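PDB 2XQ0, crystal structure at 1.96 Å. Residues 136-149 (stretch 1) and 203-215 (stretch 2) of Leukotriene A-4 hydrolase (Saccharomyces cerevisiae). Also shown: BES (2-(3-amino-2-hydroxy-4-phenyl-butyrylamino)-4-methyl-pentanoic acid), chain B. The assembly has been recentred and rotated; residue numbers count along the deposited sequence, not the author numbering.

Stretch 1 (136-149) KGGKPYVFSQLEAI
Stretch 2 (203-215) PAYLIGIASGDLS

Strand 141-144 and the strand through I209, A210 and S211 run antiparallel at 174°, with axes 4.7 Å apart at closest approach. V142 pairs with S211 and F143 with A210.

Stretch 2 opens with a 3-10 turn at 204-206. I207 N closes it on A204 O at 3.1 Å. L146 (m, t) points its CB toward this turn, and its CD1 lies 3.4 Å from A204 O. Y205 (chi1 p) has its CD1 3.8 Å from E147 CG. A148 O lies 3.6 Å from Y205 CB, and the peptide bond before A148 is cis. Water 3 links the backbones, 2.8 Å from Y205 O and 3.1 Å from L146 N. E147 is extended (t, t), and its OE1 accepts a hydrogen bond from BES N2 at 2.8 Å.

I207 (m, m) packs its CB 3.7 Å from L146 CD1. Water 2 donates to I207 O at 2.8 Å and hydrogen-bonds S144 OG at 2.7 Å. G208 leads into the strand at phi/psi -138/139.

I209 bonds S144 twice: S144 N to I209 O, 3.0 Å, and I209 N to S144 OG, 3.1 Å. S144 OG (chi1 p) substitutes for a backbone acceptor. A210 and F143 form the non-hydrogen-bonded pair, CA atoms 4.1 Å apart; their CB atoms meet at 4.0 Å. S211 and V142 form the hydrogen-bonded pair: V142 N to S211 O and S211 N to V142 O, both 2.9 Å. S211 O also lies over one face of the Y141 ring.

G212 is nearly fully extended (176/-167). A CB here would sit 2.3 Å from Y141 CD2, a clash. D213 (t) packs its CB 3.8 Å from K139 CD. Water 1 accepts from D213 N (2.9 Å) and donates to P140 O (3.0 Å). L214 (m, t) brings CD2 to the Y141 ring edge, 3.8 Å from Y141 CE2.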

# COMPACT_ATOMS: atom_id res chain seq x y z
N LYS A 136 4.87 -5.81 -22.33
CA LYS A 136 6.03 -6.58 -22.76
C LYS A 136 5.60 -7.76 -23.61
O LYS A 136 6.26 -8.12 -24.57
CB LYS A 136 6.81 -7.08 -21.54
CG LYS A 136 7.22 -6.00 -20.55
CD LYS A 136 8.28 -5.09 -21.12
CE LYS A 136 8.97 -4.29 -20.02
NZ LYS A 136 9.66 -5.18 -19.04
N GLY A 137 4.47 -8.36 -23.24
CA GLY A 137 4.03 -9.62 -23.83
C GLY A 137 3.12 -9.53 -25.04
O GLY A 137 2.72 -10.56 -25.57
N GLY A 138 2.78 -8.32 -25.48
CA GLY A 138 2.11 -8.16 -26.76
C GLY A 138 0.58 -8.12 -26.80
O GLY A 138 -0.01 -7.95 -27.86
N LYS A 139 -0.06 -8.26 -25.64
CA LYS A 139 -1.53 -8.19 -25.61
C LYS A 139 -2.00 -7.09 -24.65
O LYS A 139 -1.21 -6.61 -23.84
CB LYS A 139 -2.11 -9.55 -25.22
CG LYS A 139 -1.83 -10.66 -26.23
CD LYS A 139 -2.51 -11.96 -25.82
CE LYS A 139 -2.00 -13.15 -26.62
NZ LYS A 139 -2.55 -14.44 -26.10
N PRO A 140 -3.27 -6.67 -24.78
CA PRO A 140 -3.79 -5.60 -23.91
C PRO A 140 -4.00 -6.10 -22.49
O PRO A 140 -4.00 -7.30 -22.24
CB PRO A 140 -5.14 -5.26 -24.55
CG PRO A 140 -5.56 -6.51 -25.21
CD PRO A 140 -4.29 -7.15 -25.72
N TYR A 141 -4.23 -5.18 -21.56
CA TYR A 141 -4.23 -5.52 -20.15
C TYR A 141 -4.96 -4.42 -19.41
O TYR A 141 -4.93 -3.26 -19.82
CB TYR A 141 -2.78 -5.58 -19.66
CG TYR A 141 -2.53 -6.21 -18.28
CD1 TYR A 141 -2.70 -5.46 -17.12
CD2 TYR A 141 -2.06 -7.51 -18.17
CE1 TYR A 141 -2.44 -6.00 -15.88
CE2 TYR A 141 -1.80 -8.06 -16.93
CZ TYR A 141 -1.99 -7.31 -15.79
OH TYR A 141 -1.73 -7.86 -14.56
N VAL A 142 -5.62 -4.79 -18.32
CA VAL A 142 -6.25 -3.80 -17.47
C VAL A 142 -6.18 -4.29 -16.04
O VAL A 142 -6.21 -5.50 -15.79
CB VAL A 142 -7.71 -3.59 -17.88
CG1 VAL A 142 -8.46 -4.93 -17.79
CG2 VAL A 142 -8.40 -2.50 -17.03
N PHE A 143 -6.05 -3.37 -15.09
CA PHE A 143 -6.10 -3.75 -13.67
C PHE A 143 -6.69 -2.61 -12.88
O PHE A 143 -6.64 -1.46 -13.31
CB PHE A 143 -4.71 -4.11 -13.14
CG PHE A 143 -3.75 -2.95 -13.09
CD1 PHE A 143 -3.67 -2.14 -11.96
CD2 PHE A 143 -2.92 -2.67 -14.16
CE1 PHE A 143 -2.79 -1.07 -11.93
CE2 PHE A 143 -2.03 -1.63 -14.13
CZ PHE A 143 -1.97 -0.82 -13.02
N SER A 144 -7.25 -2.94 -11.73
CA SER A 144 -7.85 -1.94 -10.83
C SER A 144 -6.98 -1.63 -9.63
O SER A 144 -6.04 -2.36 -9.29
CB SER A 144 -9.19 -2.47 -10.33
OG SER A 144 -8.96 -3.57 -9.48
N GLN A 145 -7.29 -0.52 -8.98
CA GLN A 145 -6.72 -0.16 -7.69
C GLN A 145 -7.78 0.73 -7.06
O GLN A 145 -8.01 1.85 -7.52
CB GLN A 145 -5.40 0.60 -7.87
CG GLN A 145 -4.97 1.38 -6.63
CD GLN A 145 -4.74 0.47 -5.44
OE1 GLN A 145 -3.99 -0.50 -5.53
NE2 GLN A 145 -5.40 0.76 -4.33
N LEU A 146 -8.46 0.23 -6.03
CA LEU A 146 -9.65 0.90 -5.50
C LEU A 146 -9.42 1.71 -4.22
O LEU A 146 -10.19 2.62 -3.89
CB LEU A 146 -10.80 -0.10 -5.30
CG LEU A 146 -11.15 -0.95 -6.52
CD1 LEU A 146 -12.47 -1.70 -6.30
CD2 LEU A 146 -11.21 -0.10 -7.78
N GLU A 147 -8.36 1.39 -3.50
CA GLU A 147 -8.13 2.09 -2.23
C GLU A 147 -7.68 3.51 -2.51
O GLU A 147 -6.84 3.71 -3.38
CB GLU A 147 -7.08 1.36 -1.39
CG GLU A 147 -7.07 1.75 0.10
CD GLU A 147 -6.10 0.87 0.89
OE1 GLU A 147 -5.52 -0.03 0.27
OE2 GLU A 147 -5.91 1.09 2.10
N ALA A 148 -8.23 4.51 -1.81
CA ALA A 148 -9.20 4.33 -0.73
C ALA A 148 -10.65 4.44 -1.18
O ALA A 148 -11.48 3.62 -0.77
CB ALA A 148 -8.94 5.35 0.37
N ILE A 149 -10.98 5.45 -1.99
CA ILE A 149 -12.36 5.63 -2.45
C ILE A 149 -12.57 5.62 -3.98
O ILE A 149 -13.34 6.42 -4.53
CB ILE A 149 -13.00 6.89 -1.86
CG1 ILE A 149 -12.17 8.14 -2.23
CG2 ILE A 149 -13.11 6.74 -0.32
CD1 ILE A 149 -12.87 9.46 -1.85
N PRO A 203 -14.92 -5.10 2.41
CA PRO A 203 -15.25 -3.74 1.97
C PRO A 203 -14.99 -3.60 0.45
O PRO A 203 -14.18 -4.33 -0.11
CB PRO A 203 -14.27 -2.86 2.76
CG PRO A 203 -13.11 -3.74 3.04
CD PRO A 203 -13.66 -5.15 3.17
N ALA A 204 -15.68 -2.66 -0.19
CA ALA A 204 -15.53 -2.46 -1.63
C ALA A 204 -14.09 -2.13 -2.04
O ALA A 204 -13.67 -2.44 -3.16
CB ALA A 204 -16.48 -1.35 -2.13
N TYR A 205 -13.33 -1.48 -1.15
CA TYR A 205 -12.02 -0.97 -1.56
C TYR A 205 -11.04 -2.15 -1.78
O TYR A 205 -10.01 -1.98 -2.39
CB TYR A 205 -11.46 0.05 -0.58
CG TYR A 205 -10.86 -0.53 0.68
CD1 TYR A 205 -9.58 -1.07 0.68
CD2 TYR A 205 -11.57 -0.54 1.86
CE1 TYR A 205 -9.03 -1.59 1.82
CE2 TYR A 205 -11.03 -1.07 3.02
CZ TYR A 205 -9.76 -1.59 2.99
OH TYR A 205 -9.22 -2.13 4.13
N LEU A 206 -11.40 -3.33 -1.28
CA LEU A 206 -10.57 -4.54 -1.41
C LEU A 206 -10.85 -5.32 -2.70
O LEU A 206 -10.14 -6.26 -3.03
CB LEU A 206 -10.76 -5.46 -0.22
CG LEU A 206 -10.11 -4.94 1.07
CD1 LEU A 206 -10.39 -5.89 2.22
CD2 LEU A 206 -8.63 -4.79 0.86
N ILE A 207 -11.90 -4.93 -3.42
CA ILE A 207 -12.19 -5.59 -4.68
C ILE A 207 -11.01 -5.39 -5.61
O ILE A 207 -10.43 -4.30 -5.67
CB ILE A 207 -13.48 -5.10 -5.33
CG1 ILE A 207 -14.69 -5.60 -4.53
CG2 ILE A 207 -13.57 -5.59 -6.77
CD1 ILE A 207 -14.82 -7.12 -4.57
N GLY A 208 -10.64 -6.46 -6.30
CA GLY A 208 -9.54 -6.40 -7.24
C GLY A 208 -9.89 -7.15 -8.50
O GLY A 208 -10.52 -8.22 -8.44
N ILE A 209 -9.53 -6.58 -9.64
CA ILE A 209 -9.72 -7.27 -10.91
C ILE A 209 -8.56 -6.97 -11.84
O ILE A 209 -8.06 -5.85 -11.88
CB ILE A 209 -11.05 -6.84 -11.58
CG1 ILE A 209 -11.25 -7.59 -12.90
CG2 ILE A 209 -11.05 -5.36 -11.86
CD1 ILE A 209 -12.64 -7.45 -13.48
N ALA A 210 -8.12 -7.98 -12.59
CA ALA A 210 -7.15 -7.74 -13.67
C ALA A 210 -7.45 -8.69 -14.81
O ALA A 210 -7.98 -9.78 -14.60
CB ALA A 210 -5.73 -7.93 -13.20
N SER A 211 -7.12 -8.27 -16.02
CA SER A 211 -7.31 -9.15 -17.16
C SER A 211 -6.25 -8.87 -18.17
O SER A 211 -5.95 -7.71 -18.48
CB SER A 211 -8.69 -8.97 -17.77
OG SER A 211 -8.86 -9.85 -18.88
N GLY A 212 -5.65 -9.94 -18.66
CA GLY A 212 -4.66 -9.84 -19.71
C GLY A 212 -4.10 -11.21 -19.99
O GLY A 212 -4.66 -12.22 -19.57
N ASP A 213 -2.99 -11.23 -20.72
CA ASP A 213 -2.35 -12.49 -21.06
C ASP A 213 -1.64 -13.03 -19.83
O ASP A 213 -0.44 -12.84 -19.65
CB ASP A 213 -1.36 -12.30 -22.21
CG ASP A 213 -0.71 -13.60 -22.63
OD1 ASP A 213 -1.22 -14.67 -22.24
OD2 ASP A 213 0.33 -13.55 -23.33
N LEU A 214 -2.39 -13.71 -18.99
CA LEU A 214 -1.88 -14.19 -17.71
C LEU A 214 -1.73 -15.70 -17.73
O LEU A 214 -2.62 -16.43 -18.16
CB LEU A 214 -2.86 -13.81 -16.60
CG LEU A 214 -3.05 -12.32 -16.33
CD1 LEU A 214 -4.08 -12.11 -15.23
CD2 LEU A 214 -1.72 -11.70 -15.93
N SER A 215 -0.59 -16.16 -17.25
CA SER A 215 -0.41 -17.57 -16.95
C SER A 215 -0.13 -17.65 -15.47
O SER A 215 -0.07 -16.63 -14.79
CB SER A 215 0.71 -18.18 -17.80
OG SER A 215 1.78 -17.28 -18.01
N2 BES B . -2.87 -1.02 -0.03
C1 BES B . -1.64 -0.43 0.46
C6 BES B . -1.17 0.68 -0.49
C7 BES B . -2.19 1.80 -0.51
C8 BES B . -2.69 2.29 0.68
C12 BES B . -2.62 2.33 -1.73
C9 BES B . -3.63 3.32 0.67
C11 BES B . -3.56 3.36 -1.74
C10 BES B . -4.06 3.86 -0.54
C2 BES B . -0.54 -1.49 0.60
O2 BES B . -0.88 -2.59 1.46
C3 BES B . 0.67 -0.80 1.14
O3 BES B . 0.73 -0.41 2.31
N1 BES B . 1.59 -0.67 0.19
C4 BES B . 2.89 -0.05 0.29
C13 BES B . 3.82 -1.24 0.51
C14 BES B . 4.72 -1.07 1.73
C15 BES B . 5.21 -2.43 2.21
C16 BES B . 4.02 -0.31 2.85
C5 BES B . 3.18 0.55 -1.06
O1 BES B . 3.97 1.52 -1.13
O4 BES B . 2.61 0.05 -2.06
O HOH W 1 -1.55 -8.83 -21.40
O HOH W 2 -8.22 -3.06 -6.96
O HOH W 3 -7.85 -2.12 -4.10